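Local coordinates for aldose 1-epimerase (Caenorhabditis elegans, PDB 1LUR), which probably catalyses the interconversion of the alpha and beta anomers of aldose sugars such as galactose, at residues Asn239-Ile243 with Gln305-Ala309; Ala192-Glu197 with Ile208-Thr214; Ala11-Ile15 with Thr26-Phe30. All coordinates share one frame; numbering follows the deposited sequence.

Contact 1. Residues Asn239-Ile243 with Gln305-Ala309; sequences NDLVI and QFHSA
Ser-308 bonds to both carboxylate oxygens of Asp-240. Asp-240 OD1 accepts from Ser-308 OG at 2.8 Å, while Asp-240 OD2 takes the backbone Ser-308 N at 2.7 Å in a fairly straight bond (159°). Each donor arrives on the syn side, somewhat out of the carboxylate plane, which fixes the rotation of the group. With a chi1 of -65°, Ser-308 OG stands beside its own backbone N, and the two donors of the residue can face the same carboxylate. Gln-305 forms a second layer: Gln-305 NE2 reaches Phe-306 O at 3.0 Å and makes a weak bond to Ser-308 OG at 2.8 Å. The serine oxygen thus accepts weakly from the Gln-305 amide and donates to the aspartate, and Gln-305 probably helps to position Ser-308. Packing is close here as well, for Asp-240 OD2 lies 3.4 Å from His-307 CA.

Two residues along the strand, the contact is much looser. Val-242 and His-307, both partly exposed, touch through one methyl group, with Val-242 CG2 4.1 Å from His-307 NE2, approaching the imidazole obliquely, and no polar bond joins them. The buried end is therefore polar, and the outer end a single methyl-to-imidazole contact. The serine-aspartate bonds tie the loop leaving strand 300-305 to strand 238-243.

Asp-240 OD1 has a further partner in His-277 ND1 on strand 275-279, and His-307 packs against the ring of Phe-316. In the seven-stranded antiparallel sheet, strand 238-243 runs between 275-279 and 194-198, and the loop 305-309 leaves strand 300-305, on the far side of 275-279, and reaches past 275-279 to Asp-240 on strand 238-243.

Contact 2. Residues Ala192-Glu197 with Ile208-Thr214; sequences ADEFVE and IRSVTDT
Phe-195 and Arg-209 form a hydrogen-bonded antiparallel pair, exchanging two backbone bonds: Phe-195 N to Arg-209 O (2.8 Å) and Arg-209 N to Phe-195 O (2.9 Å). Their side chains leave on the same face of the sheet and lie side by side. Arg-209 CB sits over one face of the phenyl ring, 3.5 Å from Phe-195 CE2. Arg-209 CG and CD both lie against Glu-197 OE1, CD at 3.2 Å. The bend at chi3 (55°) brings Arg-209 NE to 3.8 Å from the ring atom Phe-195 CZ, which lies over one guanidinium face, offset toward its rim; ring and guanidinium planes are 51° apart. The charges of Arg-209 and Glu-197 stay beyond salt-bridge range, and Glu-197 OE2 is hydrogen-bonded to Thr-205.

On the other face, Val-196 CG2 meets Ile-208 CD1 at 3.9 Å. Glu-194 crosses Ile-208 at about a right angle, its carboxylate carbon CD lying 3.4 Å from Ile-208 CG2. Val-211 N donates to Asp-193 O (2.7 Å) at the corner of the chain, where Asp-193 also forms a salt bridge with Arg-219. An ST turn at Ser-210 and a type II turn from Val-211 to Thr-214 then end the pairing. The whole is an antiparallel edge ladder, with 207-210 the outermost strand on this side of the seven-stranded sheet.

Contact 3. Residues Ala11-Ile15 with Thr26-Phe30; sequences ASGFI and TLLPF
Ile-15 O is gripped by two neighbouring groups of the opposite strand: Leu-27 N donates to it at 2.6 Å, and Thr-26 CA makes a CA-H...O contact with it at 3.2 Å. The bond returning from Ile-15 N to Leu-27 O is 2.7 Å long, and the two together define an antiparallel hydrogen-bonded pair. Phe-14 CA adds a further CA-H...O contact to Leu-27 O.

Side chains close around this pair. Phe-14 CB rests on Thr-26 CG2 at 3.6 Å, and Phe-14 CD1 lies 3.9 Å from Leu-28 CD1, which approaches the ring obliquely. Thr-26 CG2 can reach the phenylalanine because it stands anti to its own backbone N, with OG1 on another branch. Across the pair, the Ile-15 and Pro-29 side chains meet, Ile-15 CD1 4.1 Å from Pro-29 CG, and Gly-13 O lies 3.4 Å from Pro-29 CD. Helix 56-61 touches Phe-14 and Leu-28, while Phe-124 of strand 121-129 meets Ile-15, Leu-27 and Pro-29.

Short backbone bonds thus set the register at the start of strand 15-18, whereas Pro-29, with no N-H to donate, cannot extend the ladder through its nitrogen and meets Gly-13 O and Ile-15 CD1 with its ring carbons.

Contacts 1 and 2 belong to the same seven-stranded sheet and meet directly, since strands 238-243 and 194-198 are neighbours: Asp-240 O lies 2.9 Å from Val-196 N, probably a hydrogen bond. Contact 1 is the more central, its centre about 11 Å from the centre of the chain, and rests on side-chain polarity between a strand and a loop. Contact 2, nearer the surface with its centre about 20 Å out, is strand pairing flanked by charged and aromatic side chains. Contact 3, partly buried and centred about 18 Å out, lies on the opposite side of the chain's centre in a separate four-stranded sheet; it too pairs backbones, but its side-chain chemistry is largely apolar.

Contact 1. Residues Asn239-Ile243 with Gln305-Ala309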
ATOM      1  N   ASN A 239      10.202  -5.996   1.779  1.00 39.44           N
ATOM      2  CA  ASN A 239       9.687  -7.308   2.148  1.00 38.47           C
ATOM      3  C   ASN A 239       8.372  -7.253   2.897  1.00 37.04           C
ATOM      4  O   ASN A 239       7.916  -6.190   3.324  1.00 37.92           O
ATOM      5  CB  ASN A 239      10.686  -8.033   3.055  1.00 39.81           C
ATOM      6  CG  ASN A 239      12.070  -8.104   2.463  1.00 40.80           C
ATOM      7  OD1 ASN A 239      12.556  -9.186   2.142  1.00 43.48           O
ATOM      8  ND2 ASN A 239      12.718  -6.950   2.315  1.00 41.44           N
ATOM      9  N   ASP A 240       7.797  -8.437   3.072  1.00 34.80           N
ATOM     10  CA  ASP A 240       6.539  -8.641   3.767  1.00 33.41           C
ATOM     11  C   ASP A 240       6.855  -8.912   5.239  1.00 34.67           C
ATOM     12  O   ASP A 240       7.616  -9.830   5.547  1.00 32.79           O
ATOM     13  CB  ASP A 240       5.832  -9.885   3.228  1.00 33.02           C
ATOM     14  CG  ASP A 240       5.086  -9.648   1.932  1.00 31.56           C
ATOM     15  OD1 ASP A 240       5.449  -8.740   1.154  1.00 32.82           O
ATOM     16  OD2 ASP A 240       4.131 -10.413   1.692  1.00 33.19           O
ATOM     17  N   LEU A 241       6.284  -8.123   6.143  1.00 34.73           N
ATOM     18  CA  LEU A 241       6.523  -8.326   7.569  1.00 34.73           C
ATOM     19  C   LEU A 241       5.218  -8.887   8.127  1.00 34.85           C
ATOM     20  O   LEU A 241       4.190  -8.205   8.135  1.00 34.66           O
ATOM     21  CB  LEU A 241       6.903  -7.005   8.251  1.00 35.13           C
ATOM     22  CG  LEU A 241       8.401  -6.653   8.274  1.00 34.93           C
ATOM     23  CD1 LEU A 241       9.119  -7.568   9.248  1.00 36.74           C
ATOM     24  CD2 LEU A 241       9.010  -6.778   6.882  1.00 34.82           C
ATOM     25  N   VAL A 242       5.256 -10.142   8.573  1.00 33.99           N
ATOM     26  CA  VAL A 242       4.075 -10.796   9.121  1.00 34.46           C
ATOM     27  C   VAL A 242       3.691 -10.261  10.492  1.00 36.61           C
ATOM     28  O   VAL A 242       4.460 -10.353  11.449  1.00 34.76           O
ATOM     29  CB  VAL A 242       4.273 -12.325   9.212  1.00 34.10           C
ATOM     30  CG1 VAL A 242       2.971 -13.000   9.655  1.00 32.25           C
ATOM     31  CG2 VAL A 242       4.710 -12.864   7.865  1.00 34.28           C
ATOM     32  N   ILE A 243       2.482  -9.714  10.570  1.00 37.20           N
ATOM     33  CA  ILE A 243       1.959  -9.150  11.803  1.00 38.76           C
ATOM     34  C   ILE A 243       1.664 -10.194  12.873  1.00 40.13           C
ATOM     35  O   ILE A 243       0.957 -11.173  12.627  1.00 39.57           O
ATOM     36  CB  ILE A 243       0.655  -8.372  11.544  1.00 39.23           C
ATOM     37  CG1 ILE A 243       0.918  -7.210  10.584  1.00 39.10           C
ATOM     38  CG2 ILE A 243       0.076  -7.877  12.867  1.00 40.45           C
ATOM     39  CD1 ILE A 243      -0.342  -6.440  10.196  1.00 39.25           C
ATOM     40  N   GLN A 305      -1.273  -5.763   3.301  1.00 24.18           N
ATOM     41  CA  GLN A 305      -1.801  -6.660   2.264  1.00 24.06           C
ATOM     42  C   GLN A 305      -1.688  -8.106   2.714  1.00 25.22           C
ATOM     43  O   GLN A 305      -1.260  -8.386   3.835  1.00 26.71           O
ATOM     44  CB  GLN A 305      -0.924  -6.507   1.015  1.00 23.28           C
ATOM     45  CG  GLN A 305       0.532  -6.907   1.329  1.00 25.91           C
ATOM     46  CD  GLN A 305       1.478  -6.902   0.135  1.00 26.57           C
ATOM     47  OE1 GLN A 305       1.735  -5.863  -0.469  1.00 27.69           O
ATOM     48  NE2 GLN A 305       2.017  -8.075  -0.196  1.00 26.57           N
ATOM     49  N   PHE A 306      -2.065  -9.020   1.823  1.00 24.54           N
ATOM     50  CA  PHE A 306      -1.983 -10.444   2.111  1.00 23.50           C
ATOM     51  C   PHE A 306      -0.571 -10.768   1.643  1.00 23.06           C
ATOM     52  O   PHE A 306       0.017 -10.004   0.865  1.00 22.70           O
ATOM     53  CB  PHE A 306      -2.975 -11.267   1.276  1.00 19.76           C
ATOM     54  CG  PHE A 306      -4.383 -11.211   1.769  1.00 22.83           C
ATOM     55  CD1 PHE A 306      -5.304 -10.345   1.195  1.00 23.02           C
ATOM     56  CD2 PHE A 306      -4.796 -12.034   2.816  1.00 24.15           C
ATOM     57  CE1 PHE A 306      -6.624 -10.301   1.653  1.00 23.72           C
ATOM     58  CE2 PHE A 306      -6.105 -11.999   3.282  1.00 27.08           C
ATOM     59  CZ  PHE A 306      -7.024 -11.135   2.703  1.00 26.47           C
ATOM     60  N   HIS A 307      -0.025 -11.893   2.094  1.00 23.58           N
ATOM     61  CA  HIS A 307       1.324 -12.280   1.695  1.00 26.21           C
ATOM     62  C   HIS A 307       1.547 -12.158   0.198  1.00 25.45           C
ATOM     63  O   HIS A 307       0.686 -12.537  -0.601  1.00 24.49           O
ATOM     64  CB  HIS A 307       1.610 -13.734   2.078  1.00 25.86           C
ATOM     65  CG  HIS A 307       1.495 -14.011   3.543  1.00 28.96           C
ATOM     66  ND1 HIS A 307       0.334 -13.795   4.255  1.00 28.76           N
ATOM     67  CD2 HIS A 307       2.389 -14.520   4.425  1.00 28.55           C
ATOM     68  CE1 HIS A 307       0.517 -14.162   5.511  1.00 30.97           C
ATOM     69  NE2 HIS A 307       1.755 -14.605   5.640  1.00 29.30           N
ATOM     70  N   SER A 308       2.713 -11.650  -0.175  1.00 25.50           N
ATOM     71  CA  SER A 308       3.047 -11.496  -1.581  1.00 25.38           C
ATOM     72  C   SER A 308       3.175 -12.905  -2.182  1.00 26.10           C
ATOM     73  O   SER A 308       3.623 -13.833  -1.505  1.00 25.14           O
ATOM     74  CB  SER A 308       4.369 -10.741  -1.721  1.00 25.36           C
ATOM     75  OG  SER A 308       4.263  -9.414  -1.238  1.00 25.07           O
ATOM     76  N   ALA A 309       2.764 -13.067  -3.438  1.00 24.96           N
ATOM     77  CA  ALA A 309       2.835 -14.364  -4.123  1.00 24.93           C
ATOM     78  C   ALA A 309       1.924 -15.429  -3.515  1.00 24.82           C
ATOM     79  O   ALA A 309       2.137 -16.624  -3.730  1.00 24.30           O
ATOM     80  CB  ALA A 309       4.281 -14.880  -4.147  1.00 24.64           C
TER

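Contact 2. Residues Ala192-Glu197 with Ile208-Thr214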
ATOM      1  N   ALA A 192       6.061  -7.581  14.563  1.00 41.37           N
ATOM      2  CA  ALA A 192       6.283  -8.631  13.573  1.00 40.42           C
ATOM      3  C   ALA A 192       7.427  -9.558  13.973  1.00 39.25           C
ATOM      4  O   ALA A 192       8.571  -9.130  14.071  1.00 40.30           O
ATOM      5  CB  ALA A 192       6.576  -8.002  12.218  1.00 39.70           C
ATOM      6  N   ASP A 193       7.113 -10.830  14.192  1.00 39.78           N
ATOM      7  CA  ASP A 193       8.131 -11.808  14.581  1.00 40.20           C
ATOM      8  C   ASP A 193       8.746 -12.513  13.379  1.00 40.99           C
ATOM      9  O   ASP A 193       9.846 -13.066  13.468  1.00 39.18           O
ATOM     10  CB  ASP A 193       7.538 -12.866  15.508  1.00 40.81           C
ATOM     11  CG  ASP A 193       7.083 -12.293  16.827  1.00 42.06           C
ATOM     12  OD1 ASP A 193       7.781 -11.404  17.353  1.00 42.97           O
ATOM     13  OD2 ASP A 193       6.034 -12.739  17.342  1.00 44.17           O
ATOM     14  N   GLU A 194       8.029 -12.493  12.258  1.00 39.31           N
ATOM     15  CA  GLU A 194       8.494 -13.136  11.033  1.00 38.08           C
ATOM     16  C   GLU A 194       8.370 -12.268   9.788  1.00 38.43           C
ATOM     17  O   GLU A 194       7.646 -11.266   9.776  1.00 36.96           O
ATOM     18  CB  GLU A 194       7.698 -14.416  10.798  1.00 38.28           C
ATOM     19  CG  GLU A 194       8.093 -15.579  11.661  1.00 40.15           C
ATOM     20  CD  GLU A 194       7.162 -16.753  11.478  1.00 42.10           C
ATOM     21  OE1 GLU A 194       7.639 -17.903  11.544  1.00 44.10           O
ATOM     22  OE2 GLU A 194       5.948 -16.528  11.275  1.00 44.35           O
ATOM     23  N   PHE A 195       9.086 -12.661   8.737  1.00 36.27           N
ATOM     24  CA  PHE A 195       9.046 -11.931   7.481  1.00 34.31           C
ATOM     25  C   PHE A 195       9.071 -12.932   6.332  1.00 33.44           C
ATOM     26  O   PHE A 195       9.500 -14.076   6.505  1.00 32.67           O
ATOM     27  CB  PHE A 195      10.196 -10.920   7.374  1.00 34.59           C
ATOM     28  CG  PHE A 195      11.550 -11.526   7.113  1.00 35.89           C
ATOM     29  CD1 PHE A 195      12.055 -11.597   5.820  1.00 34.72           C
ATOM     30  CD2 PHE A 195      12.352 -11.955   8.168  1.00 37.48           C
ATOM     31  CE1 PHE A 195      13.344 -12.078   5.576  1.00 37.71           C
ATOM     32  CE2 PHE A 195      13.644 -12.439   7.939  1.00 37.49           C
ATOM     33  CZ  PHE A 195      14.142 -12.499   6.642  1.00 37.30           C
ATOM     34  N   VAL A 196       8.577 -12.503   5.176  1.00 30.73           N
ATOM     35  CA  VAL A 196       8.535 -13.352   3.999  1.00 28.69           C
ATOM     36  C   VAL A 196       9.844 -13.275   3.222  1.00 28.54           C
ATOM     37  O   VAL A 196      10.238 -12.215   2.751  1.00 30.19           O
ATOM     38  CB  VAL A 196       7.357 -12.939   3.081  1.00 29.83           C
ATOM     39  CG1 VAL A 196       7.338 -13.788   1.817  1.00 29.83           C
ATOM     40  CG2 VAL A 196       6.054 -13.089   3.837  1.00 28.80           C
ATOM     41  N   GLU A 197      10.515 -14.412   3.089  1.00 27.15           N
ATOM     42  CA  GLU A 197      11.779 -14.469   2.368  1.00 29.42           C
ATOM     43  C   GLU A 197      11.582 -14.236   0.867  1.00 29.60           C
ATOM     44  O   GLU A 197      10.616 -14.715   0.275  1.00 30.12           O
ATOM     45  CB  GLU A 197      12.430 -15.829   2.605  1.00 30.81           C
ATOM     46  CG  GLU A 197      13.712 -16.070   1.841  1.00 33.20           C
ATOM     47  CD  GLU A 197      14.244 -17.457   2.101  1.00 34.43           C
ATOM     48  OE1 GLU A 197      14.796 -17.680   3.197  1.00 31.79           O
ATOM     49  OE2 GLU A 197      14.082 -18.330   1.222  1.00 35.34           O
ATOM     50  N   ILE A 208       9.314 -18.646   5.224  1.00 29.61           N
ATOM     51  CA  ILE A 208       9.020 -17.626   6.222  1.00 30.29           C
ATOM     52  C   ILE A 208      10.208 -17.670   7.171  1.00 31.52           C
ATOM     53  O   ILE A 208      10.610 -18.747   7.619  1.00 30.88           O
ATOM     54  CB  ILE A 208       7.740 -17.936   7.027  1.00 30.08           C
ATOM     55  CG1 ILE A 208       6.524 -17.983   6.095  1.00 30.15           C
ATOM     56  CG2 ILE A 208       7.539 -16.872   8.106  1.00 30.32           C
ATOM     57  CD1 ILE A 208       6.235 -16.679   5.388  1.00 29.09           C
ATOM     58  N   ARG A 209      10.771 -16.507   7.465  1.00 31.18           N
ATOM     59  CA  ARG A 209      11.914 -16.444   8.356  1.00 34.70           C
ATOM     60  C   ARG A 209      11.643 -15.603   9.583  1.00 36.45           C
ATOM     61  O   ARG A 209      10.934 -14.591   9.522  1.00 34.28           O
ATOM     62  CB  ARG A 209      13.131 -15.874   7.626  1.00 33.98           C
ATOM     63  CG  ARG A 209      13.802 -16.842   6.667  1.00 37.56           C
ATOM     64  CD  ARG A 209      15.062 -16.226   6.074  1.00 40.75           C
ATOM     65  NE  ARG A 209      15.979 -15.788   7.122  1.00 44.88           N
ATOM     66  CZ  ARG A 209      17.114 -15.134   6.900  1.00 48.42           C
ATOM     67  NH1 ARG A 209      17.478 -14.840   5.660  1.00 51.04           N
ATOM     68  NH2 ARG A 209      17.884 -14.767   7.919  1.00 49.28           N
ATOM     69  N   SER A 210      12.211 -16.046  10.698  1.00 37.26           N
ATOM     70  CA  SER A 210      12.057 -15.352  11.959  1.00 38.23           C
ATOM     71  C   SER A 210      12.811 -14.050  11.799  1.00 38.12           C
ATOM     72  O   SER A 210      13.795 -13.975  11.062  1.00 37.63           O
ATOM     73  CB  SER A 210      12.675 -16.166  13.099  1.00 37.70           C
ATOM     74  OG  SER A 210      12.885 -15.357  14.244  1.00 40.06           O
ATOM     75  N   VAL A 211      12.350 -13.018  12.484  1.00 39.08           N
ATOM     76  CA  VAL A 211      13.009 -11.735  12.392  1.00 40.48           C
ATOM     77  C   VAL A 211      14.139 -11.658  13.420  1.00 41.76           C
ATOM     78  O   VAL A 211      15.049 -10.842  13.298  1.00 41.04           O
ATOM     79  CB  VAL A 211      12.014 -10.595  12.651  1.00 41.68           C
ATOM     80  CG1 VAL A 211      11.673 -10.506  14.133  1.00 38.58           C
ATOM     81  CG2 VAL A 211      12.592  -9.314  12.148  1.00 41.99           C
ATOM     82  N   THR A 212      14.074 -12.522  14.428  1.00 43.66           N
ATOM     83  CA  THR A 212      15.087 -12.553  15.483  1.00 45.67           C
ATOM     84  C   THR A 212      16.511 -12.564  14.933  1.00 46.48           C
ATOM     85  O   THR A 212      16.837 -13.345  14.043  1.00 46.27           O
ATOM     86  CB  THR A 212      14.913 -13.786  16.394  1.00 45.84           C
ATOM     87  OG1 THR A 212      13.607 -13.766  16.981  1.00 46.30           O
ATOM     88  CG2 THR A 212      15.962 -13.781  17.504  1.00 46.19           C
ATOM     89  N   ASP A 213      17.346 -11.689  15.484  1.00 48.38           N
ATOM     90  CA  ASP A 213      18.745 -11.560  15.085  1.00 50.05           C
ATOM     91  C   ASP A 213      18.966 -11.086  13.651  1.00 49.78           C
ATOM     92  O   ASP A 213      20.069 -11.207  13.120  1.00 50.04           O
ATOM     93  CB  ASP A 213      19.489 -12.888  15.304  1.00 51.91           C
ATOM     94  CG  ASP A 213      19.621 -13.249  16.774  1.00 53.18           C
ATOM     95  OD1 ASP A 213      19.921 -12.346  17.581  1.00 54.27           O
ATOM     96  OD2 ASP A 213      19.438 -14.434  17.122  1.00 55.37           O
ATOM     97  N   THR A 214      17.923 -10.544  13.027  1.00 49.37           N
ATOM     98  CA  THR A 214      18.030 -10.055  11.651  1.00 48.33           C
ATOM     99  C   THR A 214      17.832  -8.544  11.605  1.00 48.87           C
ATOM    100  O   THR A 214      17.420  -7.933  12.592  1.00 48.79           O
ATOM    101  CB  THR A 214      16.967 -10.698  10.731  1.00 49.12           C
ATOM    102  OG1 THR A 214      15.670 -10.179  11.059  1.00 46.64           O
ATOM    103  CG2 THR A 214      16.961 -12.209  10.903  1.00 47.13           C
TER
HETATM  104  O   HOH W   1      10.666 -18.724  11.054  1.00 49.37           O

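Contact 3. Residues Ala11-Ile15 with Thr26-Phe30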
ATOM      1  N   ALA A  11     -11.543  14.406 -18.712  1.00 66.01           N
ATOM      2  CA  ALA A  11     -10.558  14.615 -17.611  1.00 65.74           C
ATOM      3  C   ALA A  11     -11.227  14.431 -16.251  1.00 65.69           C
ATOM      4  O   ALA A  11     -12.456  14.422 -16.152  1.00 66.35           O
ATOM      5  CB  ALA A  11      -9.957  16.015 -17.712  1.00 65.92           C
ATOM      6  N   SER A  12     -10.412  14.273 -15.210  1.00 64.60           N
ATOM      7  CA  SER A  12     -10.920  14.092 -13.851  1.00 63.64           C
ATOM      8  C   SER A  12     -10.415  15.247 -12.988  1.00 62.28           C
ATOM      9  O   SER A  12     -10.303  16.382 -13.462  1.00 63.02           O
ATOM     10  CB  SER A  12     -10.430  12.767 -13.260  1.00 63.87           C
ATOM     11  OG  SER A  12      -9.058  12.843 -12.914  1.00 64.48           O
ATOM     12  N   GLY A  13     -10.105  14.958 -11.728  1.00 59.42           N
ATOM     13  CA  GLY A  13      -9.617  16.000 -10.843  1.00 55.29           C
ATOM     14  C   GLY A  13      -9.410  15.556  -9.408  1.00 52.66           C
ATOM     15  O   GLY A  13     -10.087  14.651  -8.918  1.00 52.36           O
ATOM     16  N   PHE A  14      -8.463  16.199  -8.732  1.00 49.76           N
ATOM     17  CA  PHE A  14      -8.164  15.876  -7.346  1.00 46.80           C
ATOM     18  C   PHE A  14      -9.404  16.091  -6.492  1.00 44.95           C
ATOM     19  O   PHE A  14     -10.168  17.028  -6.714  1.00 44.23           O
ATOM     20  CB  PHE A  14      -7.031  16.759  -6.824  1.00 46.79           C
ATOM     21  CG  PHE A  14      -5.681  16.422  -7.393  1.00 47.73           C
ATOM     22  CD1 PHE A  14      -5.084  15.193  -7.124  1.00 47.22           C
ATOM     23  CD2 PHE A  14      -4.997  17.339  -8.188  1.00 47.13           C
ATOM     24  CE1 PHE A  14      -3.824  14.881  -7.638  1.00 48.40           C
ATOM     25  CE2 PHE A  14      -3.737  17.038  -8.709  1.00 47.77           C
ATOM     26  CZ  PHE A  14      -3.148  15.805  -8.433  1.00 48.00           C
ATOM     27  N   ILE A  15      -9.605  15.210  -5.522  1.00 42.54           N
ATOM     28  CA  ILE A  15     -10.749  15.306  -4.630  1.00 41.05           C
ATOM     29  C   ILE A  15     -10.189  15.456  -3.223  1.00 41.31           C
ATOM     30  O   ILE A  15      -9.331  14.679  -2.803  1.00 41.04           O
ATOM     31  CB  ILE A  15     -11.622  14.044  -4.691  1.00 40.81           C
ATOM     32  CG1 ILE A  15     -12.094  13.810  -6.128  1.00 41.50           C
ATOM     33  CG2 ILE A  15     -12.810  14.187  -3.753  1.00 41.06           C
ATOM     34  CD1 ILE A  15     -12.944  12.560  -6.307  1.00 39.56           C
ATOM     35  N   THR A  26      -6.005  14.222  -0.108  1.00 33.93           N
ATOM     36  CA  THR A  26      -6.397  14.505  -1.477  1.00 34.46           C
ATOM     37  C   THR A  26      -6.330  13.204  -2.271  1.00 34.29           C
ATOM     38  O   THR A  26      -5.288  12.554  -2.322  1.00 34.64           O
ATOM     39  CB  THR A  26      -5.474  15.546  -2.118  1.00 35.56           C
ATOM     40  OG1 THR A  26      -5.484  16.741  -1.324  1.00 34.95           O
ATOM     41  CG2 THR A  26      -5.954  15.882  -3.520  1.00 36.37           C
ATOM     42  N   LEU A  27      -7.450  12.830  -2.878  1.00 34.24           N
ATOM     43  CA  LEU A  27      -7.527  11.607  -3.665  1.00 34.03           C
ATOM     44  C   LEU A  27      -7.663  11.891  -5.159  1.00 34.94           C
ATOM     45  O   LEU A  27      -8.017  12.998  -5.567  1.00 35.78           O
ATOM     46  CB  LEU A  27      -8.711  10.761  -3.203  1.00 33.23           C
ATOM     47  CG  LEU A  27      -8.762  10.377  -1.721  1.00 33.14           C
ATOM     48  CD1 LEU A  27      -7.419   9.790  -1.307  1.00 31.80           C
ATOM     49  CD2 LEU A  27      -9.090  11.601  -0.868  1.00 33.69           C
ATOM     50  N   LEU A  28      -7.389  10.870  -5.966  1.00 33.74           N
ATOM     51  CA  LEU A  28      -7.472  10.978  -7.416  1.00 34.52           C
ATOM     52  C   LEU A  28      -8.183   9.735  -7.946  1.00 34.80           C
ATOM     53  O   LEU A  28      -7.783   8.608  -7.648  1.00 34.59           O
ATOM     54  CB  LEU A  28      -6.063  11.074  -8.011  1.00 34.76           C
ATOM     55  CG  LEU A  28      -5.907  11.376  -9.504  1.00 36.34           C
ATOM     56  CD1 LEU A  28      -6.465  12.766  -9.816  1.00 36.88           C
ATOM     57  CD2 LEU A  28      -4.431  11.308  -9.874  1.00 36.92           C
ATOM     58  N   PRO A  29      -9.254   9.928  -8.729  1.00 35.81           N
ATOM     59  CA  PRO A  29     -10.021   8.816  -9.299  1.00 35.89           C
ATOM     60  C   PRO A  29      -9.126   7.818 -10.022  1.00 35.02           C
ATOM     61  O   PRO A  29      -9.367   6.607  -9.985  1.00 34.06           O
ATOM     62  CB  PRO A  29     -10.986   9.516 -10.249  1.00 35.93           C
ATOM     63  CG  PRO A  29     -11.226  10.826  -9.569  1.00 36.37           C
ATOM     64  CD  PRO A  29      -9.834  11.221  -9.134  1.00 36.72           C
ATOM     65  N   PHE A  30      -8.090   8.329 -10.682  1.00 34.16           N
ATOM     66  CA  PHE A  30      -7.170   7.465 -11.407  1.00 33.09           C
ATOM     67  C   PHE A  30      -6.383   6.617 -10.424  1.00 31.64           C
ATOM     68  O   PHE A  30      -5.613   7.134  -9.610  1.00 30.39           O
ATOM     69  CB  PHE A  30      -6.207   8.288 -12.258  1.00 35.45           C
ATOM     70  CG  PHE A  30      -5.238   7.454 -13.039  1.00 36.78           C
ATOM     71  CD1 PHE A  30      -5.680   6.656 -14.090  1.00 37.77           C
ATOM     72  CD2 PHE A  30      -3.890   7.443 -12.707  1.00 37.80           C
ATOM     73  CE1 PHE A  30      -4.787   5.856 -14.800  1.00 39.32           C
ATOM     74  CE2 PHE A  30      -2.989   6.646 -13.409  1.00 38.53           C
ATOM     75  CZ  PHE A  30      -3.439   5.851 -14.458  1.00 39.02           C
TER